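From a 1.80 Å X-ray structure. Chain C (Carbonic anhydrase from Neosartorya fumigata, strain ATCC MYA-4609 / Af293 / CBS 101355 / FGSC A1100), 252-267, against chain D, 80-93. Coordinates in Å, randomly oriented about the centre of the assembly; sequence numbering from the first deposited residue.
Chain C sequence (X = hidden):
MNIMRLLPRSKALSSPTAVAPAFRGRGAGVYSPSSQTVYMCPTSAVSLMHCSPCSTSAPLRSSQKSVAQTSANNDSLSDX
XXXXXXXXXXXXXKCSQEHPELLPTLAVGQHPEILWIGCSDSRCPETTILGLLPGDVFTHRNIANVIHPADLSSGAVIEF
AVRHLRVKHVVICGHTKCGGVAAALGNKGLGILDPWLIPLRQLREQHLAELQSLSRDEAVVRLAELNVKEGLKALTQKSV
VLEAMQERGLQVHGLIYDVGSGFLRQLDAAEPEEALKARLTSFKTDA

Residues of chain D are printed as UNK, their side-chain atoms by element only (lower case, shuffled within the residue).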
# COMPACT_ATOMS: atom_id res chain seq x y z
N VAL C 252 -15.56 18.81 -8.07
CA VAL C 252 -15.08 17.51 -8.59
C VAL C 252 -15.86 17.18 -9.85
O VAL C 252 -17.06 17.54 -9.94
CB VAL C 252 -15.15 16.42 -7.51
CG1 VAL C 252 -14.38 16.85 -6.27
CG2 VAL C 252 -16.58 16.05 -7.13
N HIS C 253 -15.22 16.56 -10.81
CA HIS C 253 -15.79 16.30 -12.16
C HIS C 253 -15.38 14.92 -12.64
O HIS C 253 -14.20 14.57 -12.46
CB HIS C 253 -15.29 17.36 -13.16
CG HIS C 253 -15.36 18.76 -12.66
ND1 HIS C 253 -16.51 19.52 -12.78
CD2 HIS C 253 -14.44 19.55 -12.05
CE1 HIS C 253 -16.32 20.71 -12.25
NE2 HIS C 253 -15.05 20.76 -11.80
N GLY C 254 -16.32 14.20 -13.25
CA GLY C 254 -16.05 12.93 -13.93
C GLY C 254 -16.10 13.14 -15.42
O GLY C 254 -17.11 13.75 -15.88
N LEU C 255 -15.06 12.69 -16.14
CA LEU C 255 -15.00 12.79 -17.61
C LEU C 255 -14.72 11.42 -18.18
O LEU C 255 -14.10 10.58 -17.49
CB LEU C 255 -13.89 13.74 -18.08
CG LEU C 255 -13.94 15.16 -17.55
CD1 LEU C 255 -12.76 15.96 -18.06
CD2 LEU C 255 -15.23 15.82 -18.00
N ILE C 256 -15.14 11.22 -19.42
CA ILE C 256 -14.65 10.14 -20.30
C ILE C 256 -13.98 10.78 -21.51
O ILE C 256 -14.60 11.66 -22.16
CB ILE C 256 -15.76 9.16 -20.72
CG1 ILE C 256 -16.33 8.40 -19.52
CG2 ILE C 256 -15.23 8.24 -21.80
CD1 ILE C 256 -15.33 7.41 -18.84
N TYR C 257 -12.76 10.34 -21.79
CA TYR C 257 -11.96 10.75 -22.95
C TYR C 257 -12.16 9.71 -24.04
O TYR C 257 -11.87 8.54 -23.80
CB TYR C 257 -10.49 10.90 -22.59
CG TYR C 257 -9.66 11.32 -23.77
CD1 TYR C 257 -9.86 12.55 -24.38
CD2 TYR C 257 -8.70 10.49 -24.30
CE1 TYR C 257 -9.11 12.94 -25.48
CE2 TYR C 257 -7.94 10.86 -25.39
CZ TYR C 257 -8.15 12.10 -25.99
OH TYR C 257 -7.42 12.47 -27.08
N ASP C 258 -12.60 10.14 -25.23
CA ASP C 258 -12.75 9.22 -26.40
C ASP C 258 -11.42 9.26 -27.13
O ASP C 258 -11.09 10.26 -27.76
CB ASP C 258 -13.95 9.64 -27.25
CG ASP C 258 -14.26 8.67 -28.38
OD1 ASP C 258 -13.32 8.04 -28.92
OD2 ASP C 258 -15.48 8.52 -28.69
N VAL C 259 -10.64 8.18 -27.06
CA VAL C 259 -9.26 8.14 -27.62
C VAL C 259 -9.33 8.23 -29.15
O VAL C 259 -8.30 8.57 -29.74
CB VAL C 259 -8.51 6.89 -27.15
CG1 VAL C 259 -8.38 6.90 -25.64
CG2 VAL C 259 -9.17 5.60 -27.66
N GLY C 260 -10.49 7.92 -29.75
CA GLY C 260 -10.67 7.92 -31.22
C GLY C 260 -11.03 9.29 -31.78
O GLY C 260 -10.73 9.53 -32.95
N SER C 261 -11.61 10.18 -30.99
CA SER C 261 -12.15 11.49 -31.44
C SER C 261 -11.39 12.66 -30.81
O SER C 261 -11.40 13.78 -31.38
CB SER C 261 -13.60 11.57 -31.13
OG SER C 261 -13.80 11.76 -29.75
N GLY C 262 -10.73 12.44 -29.66
CA GLY C 262 -10.08 13.53 -28.92
C GLY C 262 -11.00 14.31 -28.03
O GLY C 262 -10.52 15.26 -27.40
N PHE C 263 -12.28 13.97 -27.99
CA PHE C 263 -13.27 14.73 -27.19
C PHE C 263 -13.42 14.14 -25.79
O PHE C 263 -13.67 12.93 -25.64
CB PHE C 263 -14.64 14.77 -27.87
CG PHE C 263 -14.64 15.40 -29.24
CD1 PHE C 263 -13.91 16.56 -29.51
CD2 PHE C 263 -15.38 14.84 -30.27
CE1 PHE C 263 -13.92 17.12 -30.78
CE2 PHE C 263 -15.41 15.42 -31.53
CZ PHE C 263 -14.65 16.54 -31.79
N LEU C 264 -13.43 15.03 -24.81
CA LEU C 264 -13.89 14.78 -23.43
C LEU C 264 -15.41 14.94 -23.34
O LEU C 264 -15.91 15.98 -23.84
CB LEU C 264 -13.20 15.80 -22.52
CG LEU C 264 -11.69 15.60 -22.35
CD1 LEU C 264 -11.10 16.85 -21.69
CD2 LEU C 264 -11.40 14.34 -21.50
N ARG C 265 -16.10 13.99 -22.71
CA ARG C 265 -17.54 14.13 -22.34
C ARG C 265 -17.71 14.06 -20.82
O ARG C 265 -16.99 13.28 -20.12
CB ARG C 265 -18.40 13.13 -23.11
CG ARG C 265 -18.13 11.68 -22.80
CD ARG C 265 -18.96 10.77 -23.69
NE ARG C 265 -18.70 9.35 -23.52
CZ ARG C 265 -19.23 8.57 -22.56
NH1 ARG C 265 -20.03 9.07 -21.65
NH2 ARG C 265 -18.92 7.29 -22.52
N GLN C 266 -18.55 14.93 -20.28
CA GLN C 266 -18.87 15.01 -18.83
C GLN C 266 -19.84 13.89 -18.44
O GLN C 266 -20.76 13.60 -19.22
CB GLN C 266 -19.45 16.36 -18.44
CG GLN C 266 -18.46 17.50 -18.61
CD GLN C 266 -18.99 18.78 -18.04
OE1 GLN C 266 -19.01 18.99 -16.84
NE2 GLN C 266 -19.44 19.62 -18.93
N LEU C 267 -19.62 13.25 -17.29
CA LEU C 267 -20.55 12.29 -16.67
C LEU C 267 -21.40 13.02 -15.62
O LEU C 267 -20.84 13.93 -14.93
CB LEU C 267 -19.75 11.16 -16.01
CG LEU C 267 -18.86 10.37 -16.96
CD1 LEU C 267 -18.23 9.24 -16.20
CD2 LEU C 267 -19.61 9.83 -18.17
N UNK D 80 -11.85 27.85 -15.10
CA UNK D 80 -10.73 27.13 -15.79
C UNK D 80 -11.18 25.75 -16.26
O UNK D 80 -10.65 25.27 -17.30
c UNK D 80 -7.75 30.44 -15.20
n UNK D 80 -6.40 29.92 -15.56
c UNK D 80 -8.87 28.29 -14.39
c UNK D 80 -9.51 26.99 -14.88
c UNK D 80 -8.83 29.40 -15.44
N UNK D 81 -12.09 25.10 -15.54
CA UNK D 81 -12.60 23.77 -15.94
C UNK D 81 -13.41 23.89 -17.24
O UNK D 81 -13.13 23.15 -18.21
c UNK D 81 -13.19 20.67 -15.48
c UNK D 81 -13.39 23.09 -14.82
c UNK D 81 -15.10 19.38 -16.11
c UNK D 81 -15.90 20.47 -15.90
c UNK D 81 -15.35 21.67 -15.49
c UNK D 81 -13.74 19.48 -15.92
c UNK D 81 -13.99 21.78 -15.25
N UNK D 82 -14.41 24.77 -17.28
CA UNK D 82 -15.24 24.91 -18.51
C UNK D 82 -14.35 25.43 -19.65
O UNK D 82 -14.51 24.97 -20.80
c UNK D 82 -16.47 25.76 -18.31
o UNK D 82 -16.13 26.93 -17.60
N UNK D 83 -13.40 26.32 -19.36
CA UNK D 83 -12.46 26.85 -20.38
C UNK D 83 -11.65 25.68 -20.96
O UNK D 83 -11.44 25.64 -22.20
c UNK D 83 -11.56 27.91 -19.80
N UNK D 84 -11.23 24.73 -20.11
CA UNK D 84 -10.39 23.58 -20.53
C UNK D 84 -11.22 22.66 -21.43
O UNK D 84 -10.65 22.16 -22.41
c UNK D 84 -9.83 22.86 -19.33
N UNK D 85 -12.51 22.44 -21.14
CA UNK D 85 -13.35 21.56 -22.00
C UNK D 85 -13.49 22.18 -23.39
O UNK D 85 -13.43 21.44 -24.38
c UNK D 85 -13.87 19.19 -20.28
c UNK D 85 -16.12 20.09 -19.67
c UNK D 85 -14.72 21.30 -21.36
c UNK D 85 -14.71 20.45 -20.09
N UNK D 86 -13.66 23.50 -23.48
CA UNK D 86 -13.78 24.19 -24.78
C UNK D 86 -12.46 24.08 -25.55
O UNK D 86 -12.49 23.75 -26.76
c UNK D 86 -14.20 25.63 -24.56
N UNK D 87 -11.33 24.26 -24.86
CA UNK D 87 -9.98 24.14 -25.48
C UNK D 87 -9.74 22.70 -25.91
O UNK D 87 -9.12 22.53 -26.95
c UNK D 87 -7.44 28.02 -23.51
n UNK D 87 -6.58 28.43 -22.37
c UNK D 87 -8.90 24.62 -24.51
c UNK D 87 -7.83 26.56 -23.37
c UNK D 87 -8.80 26.13 -24.41
N UNK D 88 -10.26 21.72 -25.17
CA UNK D 88 -10.15 20.30 -25.59
C UNK D 88 -10.82 20.13 -26.97
O UNK D 88 -10.24 19.44 -27.84
o UNK D 88 -10.18 17.23 -25.54
c UNK D 88 -11.07 17.99 -25.13
n UNK D 88 -12.37 17.69 -25.22
c UNK D 88 -10.75 19.34 -24.55
N UNK D 89 -12.03 20.66 -27.14
CA UNK D 89 -12.77 20.43 -28.42
C UNK D 89 -11.98 21.08 -29.56
O UNK D 89 -11.86 20.44 -30.64
n UNK D 89 -15.24 18.77 -24.60
c UNK D 89 -15.84 18.37 -25.89
c UNK D 89 -15.04 20.36 -27.18
c UNK D 89 -14.20 20.94 -28.30
c UNK D 89 -15.01 18.85 -27.07
N UNK D 90 -11.40 22.26 -29.31
CA UNK D 90 -10.61 23.00 -30.30
C UNK D 90 -9.35 22.20 -30.63
O UNK D 90 -9.01 22.07 -31.82
c UNK D 90 -9.56 25.22 -30.85
c UNK D 90 -9.10 26.59 -30.37
o UNK D 90 -9.01 27.48 -31.22
o UNK D 90 -8.84 26.73 -29.17
c UNK D 90 -10.23 24.38 -29.78
N UNK D 91 -8.70 21.64 -29.60
CA UNK D 91 -7.47 20.83 -29.79
C UNK D 91 -7.84 19.61 -30.65
O UNK D 91 -7.09 19.36 -31.59
c UNK D 91 -5.76 15.23 -28.70
c UNK D 91 -5.77 19.40 -28.63
c UNK D 91 -6.94 15.81 -28.24
n UNK D 91 -3.92 18.36 -29.31
c UNK D 91 -4.67 15.98 -29.07
c UNK D 91 -4.49 19.57 -29.05
c UNK D 91 -5.99 17.98 -28.56
c UNK D 91 -7.08 17.17 -28.19
c UNK D 91 -6.81 20.46 -28.43
c UNK D 91 -4.80 17.36 -28.98
N UNK D 92 -8.92 18.88 -30.34
CA UNK D 92 -9.31 17.66 -31.10
C UNK D 92 -9.61 18.04 -32.56
O UNK D 92 -9.19 17.28 -33.47
c UNK D 92 -10.48 16.99 -30.44
N UNK D 93 -10.27 19.18 -32.78
CA UNK D 93 -10.58 19.64 -34.17
C UNK D 93 -9.27 19.90 -34.93
O UNK D 93 -9.08 19.36 -36.05
c UNK D 93 -11.46 20.85 -34.12
O HOH W 1 -17.34 18.22 -23.09

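Chain D 80-93 is a continuous helix that packs over the hairpin formed by the two strands of chain C. At position 80, four carbons in a row end in a nitrogen, the pattern of Lys D80; it is poorly ordered and touches nothing on the hairpin. Position 81 carries one carbon and then a six-membered ring of carbons, lying over one face of the His C253 imidazole. With no hydroxyl oxygen on the ring, this is Phe D81. The two rings stack face to face, centroids 3.6 Å apart and planes at 11°, while Leu C255 CD2 meets the ring edge at Phe D81 CZ (4.0 Å).

Position 82 has one carbon and one oxygen, out of contact with chain C: Ser D82. Positions 83 and 84 each show a single carbon, also free of the hairpin, and are Ala D83 and Ala D84.

At position 85 four carbons fork at the second, and the tips enter the space between Leu C255, Leu C264 and Gln C266. A fork one carbon beyond CB identifies Leu D85. Its CD2 lies 3.9 Å from Leu C264 CD1 and 4.1 Å from Leu C255 CD1, and its CD1 is 3.4 Å from Gln C266 NE2.

Position 86, with one carbon, is Ala D86, and position 87, four carbons ending in nitrogen, is Lys D87; neither reaches chain C.

Position 88 has two carbons, the second carrying one oxygen and one nitrogen, set against the backbone of Gly C262 and Leu C264. This short amide is Asn D88. Its terminal atoms are close to Gly C262 O and Leu C264 N, although the orientation of the amide is left open.

Position 89 again has four carbons and a terminal nitrogen, the chain running beside the Phe C263 ring: Lys D89. Its CD is 3.5 Å from Phe C263 CD1, and its NZ donates a hydrogen bond to Leu C264 O (3.0 Å). Water 1 joins the same two groups, donating to Leu C264 O at 2.8 Å and accepting from Lys D89 NZ at 2.6 Å.

Position 90 has three carbons, the third bearing two oxygens, and its CA-to-CB bond points away from the hairpin; it is Glu D90. Position 91 holds fused five- and six-membered rings with eight carbons and one nitrogen, the signature of Trp D91. The indole presents its edge to chain C, CZ3 lying 3.6 Å from Tyr C257 OH. The lone carbon at position 92 faces the turn and identifies Ala D92, whose CB is 3.5 Å from both Gly C262 O and Phe C263 CE1. Position 93, one carbon, is Ala D93.

The contact thus combines an aromatic stack at the start of the helix, a leucine cluster, and polar groups meeting backbone near the turn. There Gly C262 makes close approach possible: a CB on it would lie 2.8 Å from Ala D92 CB, a clash.

Chain D (80-93) KFSAALAKNKEWAA
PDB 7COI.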